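Local coordinates for protein alpha-fucosidase (Bifidobacterium bifidum, PDB 2EAC) that probably releases alpha-1,2-linked L-fucose from glycans, using the glycoside hydrolase family 95 catalytic region carried by this piece of a longer protein, at residues Ser395-Ile400 against Gln765-Phe770; Phe419-Asn424 against Tyr481-Glu486; Asn424-Tyr429 against Pro509-Asn514. All coordinates share one frame; numbering follows the deposited sequence.

Contact 1: Ser395-Ile400 against Gln765-Phe770; sequences SNLQGI and QIDGNF. With DFU ((2S,3R,4S,5R)-2-methylpiperidine-3,4,5-triol), chain E.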
loop_
_atom_site.group_PDB
_atom_site.type_symbol
_atom_site.label_atom_id
_atom_site.label_comp_id
_atom_site.label_asym_id
_atom_site.label_seq_id
_atom_site.Cartn_x
_atom_site.Cartn_y
_atom_site.Cartn_z
ATOM N N SER A 395 5.210 3.229 -2.278
ATOM C CA SER A 395 4.429 4.130 -1.443
ATOM C C SER A 395 4.731 3.880 0.061
ATOM O O SER A 395 4.880 2.729 0.502
ATOM C CB SER A 395 2.948 3.944 -1.780
ATOM O OG SER A 395 2.618 2.592 -1.610
ATOM N N ASN A 396 4.936 4.952 0.826
ATOM C CA ASN A 396 5.190 4.802 2.260
ATOM C C ASN A 396 3.863 5.041 3.013
ATOM O O ASN A 396 2.799 5.031 2.380
ATOM C CB ASN A 396 6.368 5.719 2.683
ATOM C CG ASN A 396 6.040 7.230 2.501
ATOM O OD1 ASN A 396 4.938 7.664 2.791
ATOM N ND2 ASN A 396 7.009 8.012 2.042
ATOM N N LEU A 397 3.884 5.285 4.325
ATOM C CA LEU A 397 2.622 5.420 5.101
ATOM C C LEU A 397 1.727 6.551 4.617
ATOM O O LEU A 397 0.512 6.566 4.923
ATOM C CB LEU A 397 2.896 5.652 6.584
ATOM C CG LEU A 397 3.342 4.453 7.423
ATOM C CD1 LEU A 397 3.739 4.911 8.835
ATOM C CD2 LEU A 397 2.213 3.367 7.498
ATOM N N GLN A 398 2.331 7.500 3.891
ATOM C CA GLN A 398 1.618 8.682 3.386
ATOM C C GLN A 398 1.686 8.809 1.865
ATOM O O GLN A 398 1.376 9.874 1.300
ATOM C CB GLN A 398 2.149 9.931 4.098
ATOM C CG GLN A 398 1.738 9.962 5.607
ATOM C CD GLN A 398 2.220 11.217 6.331
ATOM O OE1 GLN A 398 2.408 12.288 5.710
ATOM N NE2 GLN A 398 2.407 11.104 7.647
ATOM N N GLY A 399 2.031 7.705 1.197
ATOM C CA GLY A 399 2.229 7.683 -0.260
ATOM C C GLY A 399 3.565 8.278 -0.599
ATOM O O GLY A 399 4.615 7.619 -0.466
ATOM N N ILE A 400 3.520 9.526 -1.029
ATOM C CA ILE A 400 4.689 10.416 -1.113
ATOM C C ILE A 400 4.401 11.784 -0.480
ATOM O O ILE A 400 5.276 12.647 -0.505
ATOM C CB ILE A 400 5.233 10.633 -2.568
ATOM C CG1 ILE A 400 4.145 11.190 -3.500
ATOM C CG2 ILE A 400 5.919 9.340 -3.132
ATOM C CD1 ILE A 400 4.711 11.728 -4.837
ATOM N N GLN A 765 -3.330 8.585 7.076
ATOM C CA GLN A 765 -2.569 7.402 6.739
ATOM C C GLN A 765 -3.166 6.902 5.448
ATOM O O GLN A 765 -4.376 6.699 5.368
ATOM C CB GLN A 765 -2.745 6.325 7.818
ATOM C CG GLN A 765 -2.024 6.661 9.141
ATOM C CD GLN A 765 -0.517 6.591 8.985
ATOM O OE1 GLN A 765 0.175 7.621 8.807
ATOM N NE2 GLN A 765 0.000 5.376 9.012
ATOM N N ILE A 766 -2.336 6.723 4.430
ATOM C CA ILE A 766 -2.850 6.369 3.097
ATOM C C ILE A 766 -3.301 4.907 2.984
ATOM O O ILE A 766 -4.069 4.549 2.087
ATOM C CB ILE A 766 -1.811 6.721 2.020
ATOM C CG1 ILE A 766 -2.481 7.041 0.645
ATOM C CG2 ILE A 766 -0.663 5.676 1.987
ATOM C CD1 ILE A 766 -1.523 7.597 -0.402
ATOM N N ASP A 767 -2.794 4.042 3.871
ATOM C CA ASP A 767 -3.163 2.628 3.821
ATOM C C ASP A 767 -4.661 2.429 3.541
ATOM O O ASP A 767 -5.015 1.661 2.648
ATOM C CB ASP A 767 -2.743 1.861 5.095
ATOM C CG ASP A 767 -2.965 2.661 6.397
ATOM O OD1 ASP A 767 -3.935 3.473 6.497
ATOM O OD2 ASP A 767 -2.143 2.442 7.327
ATOM N N GLY A 768 -5.536 3.112 4.303
ATOM C CA GLY A 768 -6.988 2.850 4.237
ATOM C C GLY A 768 -7.621 3.283 2.925
ATOM O O GLY A 768 -8.701 2.757 2.513
ATOM N N ASN A 769 -6.975 4.245 2.253
ATOM C CA ASN A 769 -7.402 4.599 0.892
ATOM C C ASN A 769 -7.187 3.435 -0.064
ATOM O O ASN A 769 -8.031 3.150 -0.896
ATOM C CB ASN A 769 -6.618 5.789 0.345
ATOM C CG ASN A 769 -7.106 7.109 0.929
ATOM O OD1 ASN A 769 -6.366 7.761 1.685
ATOM N ND2 ASN A 769 -8.371 7.500 0.607
ATOM N N PHE A 770 -6.057 2.753 0.065
ATOM C CA PHE A 770 -5.762 1.644 -0.862
ATOM C C PHE A 770 -6.578 0.390 -0.422
ATOM O O PHE A 770 -6.995 -0.429 -1.253
ATOM C CB PHE A 770 -4.272 1.355 -0.823
ATOM C CG PHE A 770 -3.388 2.494 -1.365
ATOM C CD1 PHE A 770 -3.641 3.081 -2.603
ATOM C CD2 PHE A 770 -2.281 2.915 -0.659
ATOM C CE1 PHE A 770 -2.796 4.091 -3.123
ATOM C CE2 PHE A 770 -1.426 3.909 -1.171
ATOM C CZ PHE A 770 -1.683 4.488 -2.400
HETATM C C1 DFU E . 1.102 -0.040 13.673
HETATM C C2 DFU E . -0.418 -0.001 13.824
HETATM C C3 DFU E . -0.920 1.448 13.893
HETATM C C4 DFU E . -0.459 2.246 12.672
HETATM C C5 DFU E . 1.075 2.190 12.537
HETATM C C6 DFU E . 1.558 2.926 11.286
HETATM O O4 DFU E . -1.040 1.677 11.476
HETATM O O3 DFU E . -2.350 1.451 13.974
HETATM O O2 DFU E . -0.824 -0.784 14.966
HETATM N N5 DFU E . 1.488 0.801 12.542
#
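I766 donates its backbone N-H to L397 O at 2.9 Å, a nearly straight bond (166° at the hydrogen). That carbonyl is held in place by a type I turn from N396 to G399, tightened by an Asx turn in which N396 OD1 accepts from Q398 N at 2.8 Å.

Apolar packing surrounds this bond. I766 presses into the turn: CG2 lies 3.5 Å from G399 N, while CG1, anti to the backbone N (chi1 -152°), carries CD1 to within 3.8 Å of G399 CA. Glycine suits this position: its phi is positive, and I766 CD1 packs close against G399 CA. L397 crosses the amide end of Q765, and L397 CD1 reaches C6 of the bound piperidine-triol at 3.8 Å, so the pair forms part of the wall of the sugar-binding pocket.

Polar ends look elsewhere: S395 OG pairs with N428 and D767 OD2 with N424. The contact thus fastens the loop between helix 365-386 and strand 419-420 to the 765-770 segment leading into helix 767-780, with F770 packing on helix 365-386 and L397 touching H420.

Contact 2: Phe419-Asn424 against Tyr481-Glu486; sequences FHMNVN and YMAHTE. With DFU ((2S,3R,4S,5R)-2-methylpiperidine-3,4,5-triol), chain E.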
loop_
_atom_site.group_PDB
_atom_site.type_symbol
_atom_site.label_atom_id
_atom_site.label_comp_id
_atom_site.label_asym_id
_atom_site.label_seq_id
_atom_site.Cartn_x
_atom_site.Cartn_y
_atom_site.Cartn_z
ATOM N N PHE A 419 7.999 2.656 5.954
ATOM C CA PHE A 419 7.500 1.410 5.319
ATOM C C PHE A 419 7.212 0.424 6.442
ATOM O O PHE A 419 8.138 -0.145 7.076
ATOM C CB PHE A 419 8.496 0.867 4.268
ATOM C CG PHE A 419 8.942 1.922 3.263
ATOM C CD1 PHE A 419 8.094 2.321 2.223
ATOM C CD2 PHE A 419 10.190 2.531 3.371
ATOM C CE1 PHE A 419 8.495 3.299 1.313
ATOM C CE2 PHE A 419 10.606 3.505 2.466
ATOM C CZ PHE A 419 9.740 3.902 1.426
ATOM N N HIS A 420 5.920 0.265 6.720
ATOM C CA HIS A 420 5.474 -0.416 7.909
ATOM C C HIS A 420 4.872 -1.752 7.485
ATOM O O HIS A 420 3.805 -1.787 6.846
ATOM C CB HIS A 420 4.427 0.468 8.595
ATOM C CG HIS A 420 4.739 0.780 10.021
ATOM N ND1 HIS A 420 4.199 0.064 11.073
ATOM C CD2 HIS A 420 5.525 1.739 10.573
ATOM C CE1 HIS A 420 4.644 0.570 12.213
ATOM N NE2 HIS A 420 5.445 1.585 11.938
ATOM N N MET A 421 5.557 -2.840 7.824
ATOM C CA MET A 421 5.326 -4.108 7.151
ATOM C C MET A 421 4.592 -5.102 8.041
ATOM O O MET A 421 4.708 -6.320 7.831
ATOM C CB MET A 421 6.645 -4.730 6.654
ATOM C CG MET A 421 7.472 -3.909 5.698
ATOM S SD MET A 421 8.334 -4.964 4.462
ATOM C CE MET A 421 9.300 -6.127 5.439
ATOM N N ASN A 422 3.842 -4.615 9.034
ATOM C CA ASN A 422 2.974 -5.525 9.786
ATOM C C ASN A 422 1.495 -5.334 9.471
ATOM O O ASN A 422 0.639 -5.717 10.291
ATOM C CB ASN A 422 3.249 -5.546 11.314
ATOM C CG ASN A 422 2.783 -4.282 12.024
ATOM O OD1 ASN A 422 2.590 -3.242 11.390
ATOM N ND2 ASN A 422 2.613 -4.367 13.357
ATOM N N VAL A 423 1.224 -4.691 8.326
ATOM C CA VAL A 423 -0.109 -4.591 7.656
ATOM C C VAL A 423 -0.132 -3.419 6.661
ATOM O O VAL A 423 -0.820 -3.487 5.644
ATOM C CB VAL A 423 -1.358 -4.444 8.616
ATOM C CG1 VAL A 423 -1.293 -3.159 9.478
ATOM C CG2 VAL A 423 -2.717 -4.506 7.807
ATOM N N ASN A 424 0.587 -2.331 6.963
ATOM C CA ASN A 424 0.302 -1.105 6.245
ATOM C C ASN A 424 0.845 -1.083 4.820
ATOM O O ASN A 424 0.122 -0.658 3.886
ATOM C CB ASN A 424 0.765 0.139 7.023
ATOM C CG ASN A 424 0.373 0.080 8.473
ATOM O OD1 ASN A 424 1.046 -0.552 9.268
ATOM N ND2 ASN A 424 -0.734 0.710 8.812
ATOM N N TYR A 481 16.981 -13.970 4.576
ATOM C CA TYR A 481 17.029 -12.549 4.853
ATOM C C TYR A 481 15.866 -12.270 5.824
ATOM O O TYR A 481 14.785 -12.842 5.679
ATOM C CB TYR A 481 16.965 -11.768 3.524
ATOM C CG TYR A 481 15.806 -12.160 2.604
ATOM C CD1 TYR A 481 14.649 -11.379 2.544
ATOM C CD2 TYR A 481 15.886 -13.297 1.781
ATOM C CE1 TYR A 481 13.582 -11.715 1.712
ATOM C CE2 TYR A 481 14.831 -13.645 0.947
ATOM C CZ TYR A 481 13.678 -12.835 0.924
ATOM O OH TYR A 481 12.623 -13.173 0.112
ATOM N N MET A 482 16.078 -11.414 6.808
ATOM C CA MET A 482 15.086 -11.197 7.869
ATOM C C MET A 482 14.874 -9.707 7.993
ATOM O O MET A 482 15.805 -8.936 7.900
ATOM C CB MET A 482 15.614 -11.770 9.204
ATOM C CG MET A 482 14.714 -11.533 10.426
ATOM S SD MET A 482 15.546 -12.084 11.920
ATOM C CE MET A 482 14.461 -13.445 12.423
ATOM N N ALA A 483 13.623 -9.290 8.106
ATOM C CA ALA A 483 13.311 -7.907 8.354
ATOM C C ALA A 483 12.098 -7.938 9.234
ATOM O O ALA A 483 11.447 -8.965 9.326
ATOM C CB ALA A 483 13.005 -7.156 7.019
ATOM N N HIS A 484 11.773 -6.793 9.839
ATOM C CA HIS A 484 10.692 -6.733 10.801
ATOM C C HIS A 484 9.645 -5.661 10.403
ATOM O O HIS A 484 9.444 -5.367 9.209
ATOM C CB HIS A 484 11.288 -6.573 12.218
ATOM C CG HIS A 484 12.115 -7.754 12.654
ATOM N ND1 HIS A 484 13.421 -7.945 12.252
ATOM C CD2 HIS A 484 11.801 -8.834 13.406
ATOM C CE1 HIS A 484 13.883 -9.078 12.755
ATOM N NE2 HIS A 484 12.919 -9.633 13.463
ATOM N N THR A 485 8.973 -5.081 11.391
ATOM C CA THR A 485 7.909 -4.139 11.113
ATOM C C THR A 485 8.360 -2.815 10.504
ATOM O O THR A 485 7.954 -2.469 9.388
ATOM C CB THR A 485 7.088 -3.892 12.399
ATOM O OG1 THR A 485 6.542 -5.142 12.802
ATOM C CG2 THR A 485 5.953 -2.867 12.138
ATOM N N GLU A 486 9.207 -2.072 11.234
ATOM C CA GLU A 486 9.633 -0.760 10.809
ATOM C C GLU A 486 10.827 -0.810 9.852
ATOM O O GLU A 486 11.945 -1.231 10.229
ATOM C CB GLU A 486 9.961 0.124 12.014
ATOM C CG GLU A 486 8.811 0.318 13.029
ATOM C CD GLU A 486 9.175 1.412 14.083
ATOM O OE1 GLU A 486 10.374 1.586 14.363
ATOM O OE2 GLU A 486 8.269 2.083 14.636
HETATM C C1 DFU E . 1.102 -0.040 13.673
HETATM C C2 DFU E . -0.418 -0.001 13.824
HETATM C C3 DFU E . -0.920 1.448 13.893
HETATM C C4 DFU E . -0.459 2.246 12.672
HETATM C C5 DFU E . 1.075 2.190 12.537
HETATM C C6 DFU E . 1.558 2.926 11.286
HETATM O O4 DFU E . -1.040 1.677 11.476
HETATM O O3 DFU E . -2.350 1.451 13.974
HETATM O O2 DFU E . -0.824 -0.784 14.966
HETATM N N5 DFU E . 1.488 0.801 12.542
#
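T485 turns its OG1 anti to the carbonyl carbon (chi1 -60°), which sends the CG2 methyl toward H420 and N422; H420 answers with a first torsion of -125°, far from any staggered value, that lays its imidazole between this methyl and the bound piperidine-triol. N422 brings its amide over the same methyl, with N422 CG 3.5 Å from T485 CG2.

The backbones meet at T485 O, which accepts from M421 N at 2.9 Å (158° at the hydrogen) and also receives a CA-H...O contact from H420 CA at 3.5 Å. One step on, H420 and E486 form an antiparallel non-hydrogen-bonded pair, their CA atoms 5.1 Å apart, in the short two-stranded sheet of 419-420 and 486-487. Their side chains lie side by side and point the same way, while the E486 carboxylate is bound by Q133 and H410. Further out, M421 CE packs on A483 CB at 4.2 Å.

C6 of the ligand sits 3.9 Å above the H420 imidazole plane, over its centre. Replacing H420 by an alanine would remove the imidazole, and the ligand methyl would probably lose the flat surface beneath it while a gap opened beside T485 CG2. N424 ND2 donates to ligand O4 at 2.9 Å and also to D767 OD2, so the amide is gripped from two partners. An aromatic face for the methyl and an amide N-H for the hydroxyl together are consistent with a pocket that distinguishes fucose by its C6 methyl and its O4.

Contact 3: Asn424-Tyr429 against Pro509-Asn514; sequences NLQMNY and PWILQN. With DFU ((2S,3R,4S,5R)-2-methylpiperidine-3,4,5-triol), chain E.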
loop_
_atom_site.group_PDB
_atom_site.type_symbol
_atom_site.label_atom_id
_atom_site.label_comp_id
_atom_site.label_asym_id
_atom_site.label_seq_id
_atom_site.Cartn_x
_atom_site.Cartn_y
_atom_site.Cartn_z
ATOM N N ASN A 424 0.587 -2.331 6.963
ATOM C CA ASN A 424 0.302 -1.105 6.245
ATOM C C ASN A 424 0.845 -1.083 4.820
ATOM O O ASN A 424 0.122 -0.658 3.886
ATOM C CB ASN A 424 0.765 0.139 7.023
ATOM C CG ASN A 424 0.373 0.080 8.473
ATOM O OD1 ASN A 424 1.046 -0.552 9.268
ATOM N ND2 ASN A 424 -0.734 0.710 8.812
ATOM N N LEU A 425 2.107 -1.470 4.668
ATOM C CA LEU A 425 2.749 -1.537 3.341
ATOM C C LEU A 425 2.056 -2.581 2.494
ATOM O O LEU A 425 1.918 -2.401 1.296
ATOM C CB LEU A 425 4.246 -1.875 3.437
ATOM C CG LEU A 425 5.086 -1.797 2.130
ATOM C CD1 LEU A 425 4.986 -0.369 1.443
ATOM C CD2 LEU A 425 6.542 -2.169 2.404
ATOM N N GLN A 426 1.608 -3.661 3.113
ATOM C CA GLN A 426 0.849 -4.698 2.402
ATOM C C GLN A 426 -0.435 -4.105 1.867
ATOM O O GLN A 426 -0.776 -4.326 0.691
ATOM C CB GLN A 426 0.527 -5.846 3.345
ATOM C CG GLN A 426 1.781 -6.696 3.701
ATOM C CD GLN A 426 2.593 -6.212 4.902
ATOM O OE1 GLN A 426 2.289 -5.183 5.530
ATOM N NE2 GLN A 426 3.679 -6.959 5.209
ATOM N N MET A 427 -1.139 -3.349 2.726
ATOM C CA MET A 427 -2.418 -2.734 2.331
ATOM C C MET A 427 -2.240 -1.763 1.184
ATOM O O MET A 427 -3.091 -1.699 0.286
ATOM C CB MET A 427 -3.103 -2.032 3.515
ATOM C CG MET A 427 -4.460 -1.454 3.161
ATOM S SD MET A 427 -5.410 -0.812 4.579
ATOM C CE MET A 427 -5.229 -2.177 5.729
ATOM N N ASN A 428 -1.122 -1.037 1.167
ATOM C CA ASN A 428 -0.775 -0.190 0.019
ATOM C C ASN A 428 -0.804 -0.943 -1.317
ATOM O O ASN A 428 -1.141 -0.357 -2.365
ATOM C CB ASN A 428 0.616 0.466 0.186
ATOM C CG ASN A 428 0.605 1.610 1.208
ATOM O OD1 ASN A 428 -0.314 1.730 2.017
ATOM N ND2 ASN A 428 1.644 2.417 1.195
ATOM N N TYR A 429 -0.467 -2.229 -1.293
ATOM C CA TYR A 429 -0.397 -2.971 -2.553
ATOM C C TYR A 429 -1.477 -4.034 -2.693
ATOM O O TYR A 429 -1.365 -4.947 -3.524
ATOM C CB TYR A 429 1.014 -3.491 -2.801
ATOM C CG TYR A 429 1.940 -2.330 -3.103
ATOM C CD1 TYR A 429 2.135 -1.892 -4.427
ATOM C CD2 TYR A 429 2.554 -1.607 -2.068
ATOM C CE1 TYR A 429 2.967 -0.808 -4.707
ATOM C CE2 TYR A 429 3.397 -0.517 -2.347
ATOM C CZ TYR A 429 3.576 -0.114 -3.669
ATOM O OH TYR A 429 4.348 0.997 -3.977
ATOM N N PRO A 509 7.655 -12.917 4.979
ATOM C CA PRO A 509 6.606 -13.761 4.398
ATOM C C PRO A 509 5.372 -13.000 3.914
ATOM O O PRO A 509 4.897 -13.250 2.833
ATOM C CB PRO A 509 6.247 -14.685 5.568
ATOM C CG PRO A 509 7.539 -14.918 6.185
ATOM C CD PRO A 509 8.261 -13.594 6.134
ATOM N N TRP A 510 4.859 -12.061 4.702
ATOM C CA TRP A 510 3.623 -11.418 4.348
ATOM C C TRP A 510 3.810 -10.492 3.175
ATOM O O TRP A 510 3.046 -10.555 2.242
ATOM C CB TRP A 510 3.034 -10.682 5.552
ATOM C CG TRP A 510 1.632 -10.116 5.355
ATOM C CD1 TRP A 510 0.838 -10.211 4.244
ATOM C CD2 TRP A 510 0.862 -9.391 6.333
ATOM N NE1 TRP A 510 -0.367 -9.592 4.475
ATOM C CE2 TRP A 510 -0.374 -9.069 5.737
ATOM C CE3 TRP A 510 1.107 -8.977 7.652
ATOM C CZ2 TRP A 510 -1.370 -8.341 6.408
ATOM C CZ3 TRP A 510 0.092 -8.243 8.331
ATOM C CH2 TRP A 510 -1.126 -7.966 7.704
ATOM N N ILE A 511 4.818 -9.630 3.179
ATOM C CA ILE A 511 5.032 -8.774 1.990
ATOM C C ILE A 511 5.336 -9.602 0.715
ATOM O O ILE A 511 5.089 -9.145 -0.400
ATOM C CB ILE A 511 6.127 -7.667 2.253
ATOM C CG1 ILE A 511 5.950 -6.469 1.272
ATOM C CG2 ILE A 511 7.544 -8.313 2.214
ATOM C CD1 ILE A 511 4.713 -5.586 1.529
ATOM N N LEU A 512 5.860 -10.824 0.877
ATOM C CA LEU A 512 6.059 -11.738 -0.263
ATOM C C LEU A 512 4.752 -12.240 -0.872
ATOM O O LEU A 512 4.755 -12.695 -2.009
ATOM C CB LEU A 512 6.954 -12.940 0.110
ATOM C CG LEU A 512 8.437 -12.619 0.296
ATOM C CD1 LEU A 512 9.202 -13.862 0.764
ATOM C CD2 LEU A 512 9.062 -11.989 -0.991
ATOM N N GLN A 513 3.648 -12.186 -0.142
ATOM C CA GLN A 513 2.333 -12.341 -0.820
ATOM C C GLN A 513 2.080 -11.250 -1.859
ATOM O O GLN A 513 1.769 -11.537 -3.025
ATOM C CB GLN A 513 1.193 -12.331 0.192
ATOM C CG GLN A 513 1.215 -13.558 1.066
ATOM C CD GLN A 513 -0.064 -13.739 1.834
ATOM O OE1 GLN A 513 -1.164 -13.559 1.291
ATOM N NE2 GLN A 513 0.061 -14.129 3.091
ATOM N N ASN A 514 2.226 -9.978 -1.460
ATOM C CA ASN A 514 2.047 -8.889 -2.441
ATOM C C ASN A 514 2.930 -9.071 -3.679
ATOM O O ASN A 514 2.501 -8.814 -4.812
ATOM C CB ASN A 514 2.332 -7.520 -1.808
ATOM C CG ASN A 514 1.372 -7.177 -0.683
ATOM O OD1 ASN A 514 0.401 -6.404 -0.874
ATOM N ND2 ASN A 514 1.629 -7.735 0.494
HETATM C C1 DFU E . 1.102 -0.040 13.673
HETATM C C2 DFU E . -0.418 -0.001 13.824
HETATM C C3 DFU E . -0.920 1.448 13.893
HETATM C C4 DFU E . -0.459 2.246 12.672
HETATM C C5 DFU E . 1.075 2.190 12.537
HETATM C C6 DFU E . 1.558 2.926 11.286
HETATM O O4 DFU E . -1.040 1.677 11.476
HETATM O O3 DFU E . -2.350 1.451 13.974
HETATM O O2 DFU E . -0.824 -0.784 14.966
HETATM N N5 DFU E . 1.488 0.801 12.542
#
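Q426 lies across the indole of W510 where two nearly parallel helices pack, helix 424-428 and helix 507-522. Their local axes come within 9.4 Å and diverge by 6°, a pairing consistent with the (alpha/alpha)6 barrel of family 95 catalytic domains.

One interaction is a CH-pi contact. Q426 CG stands 3.6 Å from the centroid of the five-membered ring of W510, almost exactly on the ring normal. A bend at chi2 (88°) then folds the glutamine back, and its amide stacks on the indole with the two planes 26° apart. Q426 NE2 hydrogen-bonds to M421 O, which fixes the rotation of the amide and ties the turn ahead of the short helix to this interface. The other surroundings of W510 include L582 of helix 577-596.

Aliphatic packing fills the neighbouring position. I511 CD1 lies 3.8 Å from Q426 CG and 3.9 Å from L425 CG, so a single methyl bridges two consecutive residues of the short helix. I511 also meets V448 of helix 442-463.

The third element is N514, one turn beyond W510. Its side chain crosses that of Q426 at about a right angle, with N514 CG 4.0 Å from Q426 CA, and its amide end also meets Y429 at CB. The phenol of Y429 leads away from this interface, and its OH bonds to S387 OG and S395 N. L425 O lies in plane at the edge of the Y429 ring, 3.5 Å from Y429 CD2.

In the fold
All six segments belong to the family 95 catalytic region, and the contact centres lie about 6 to 12 Å from the centre of the chain. Centres of contacts 2 and 3 are about 9 Å apart, those of 1 and 3 about 13 Å, and those of 1 and 2 about 15 Å. Along the sequence, contact 1 spans the other two, joining the loop before strand 419-420 to the segment entering helix 767-780; contacts 2 and 3 interleave and share N424. The 419-429 run is therefore the hub: it meets 395-400, D767, 481-486 and 509-514. Contacts 1 and 2 border the bound piperidine-triol directly; contact 3 reaches it through N424. R678, H679, W723 and H761 complete the pocket.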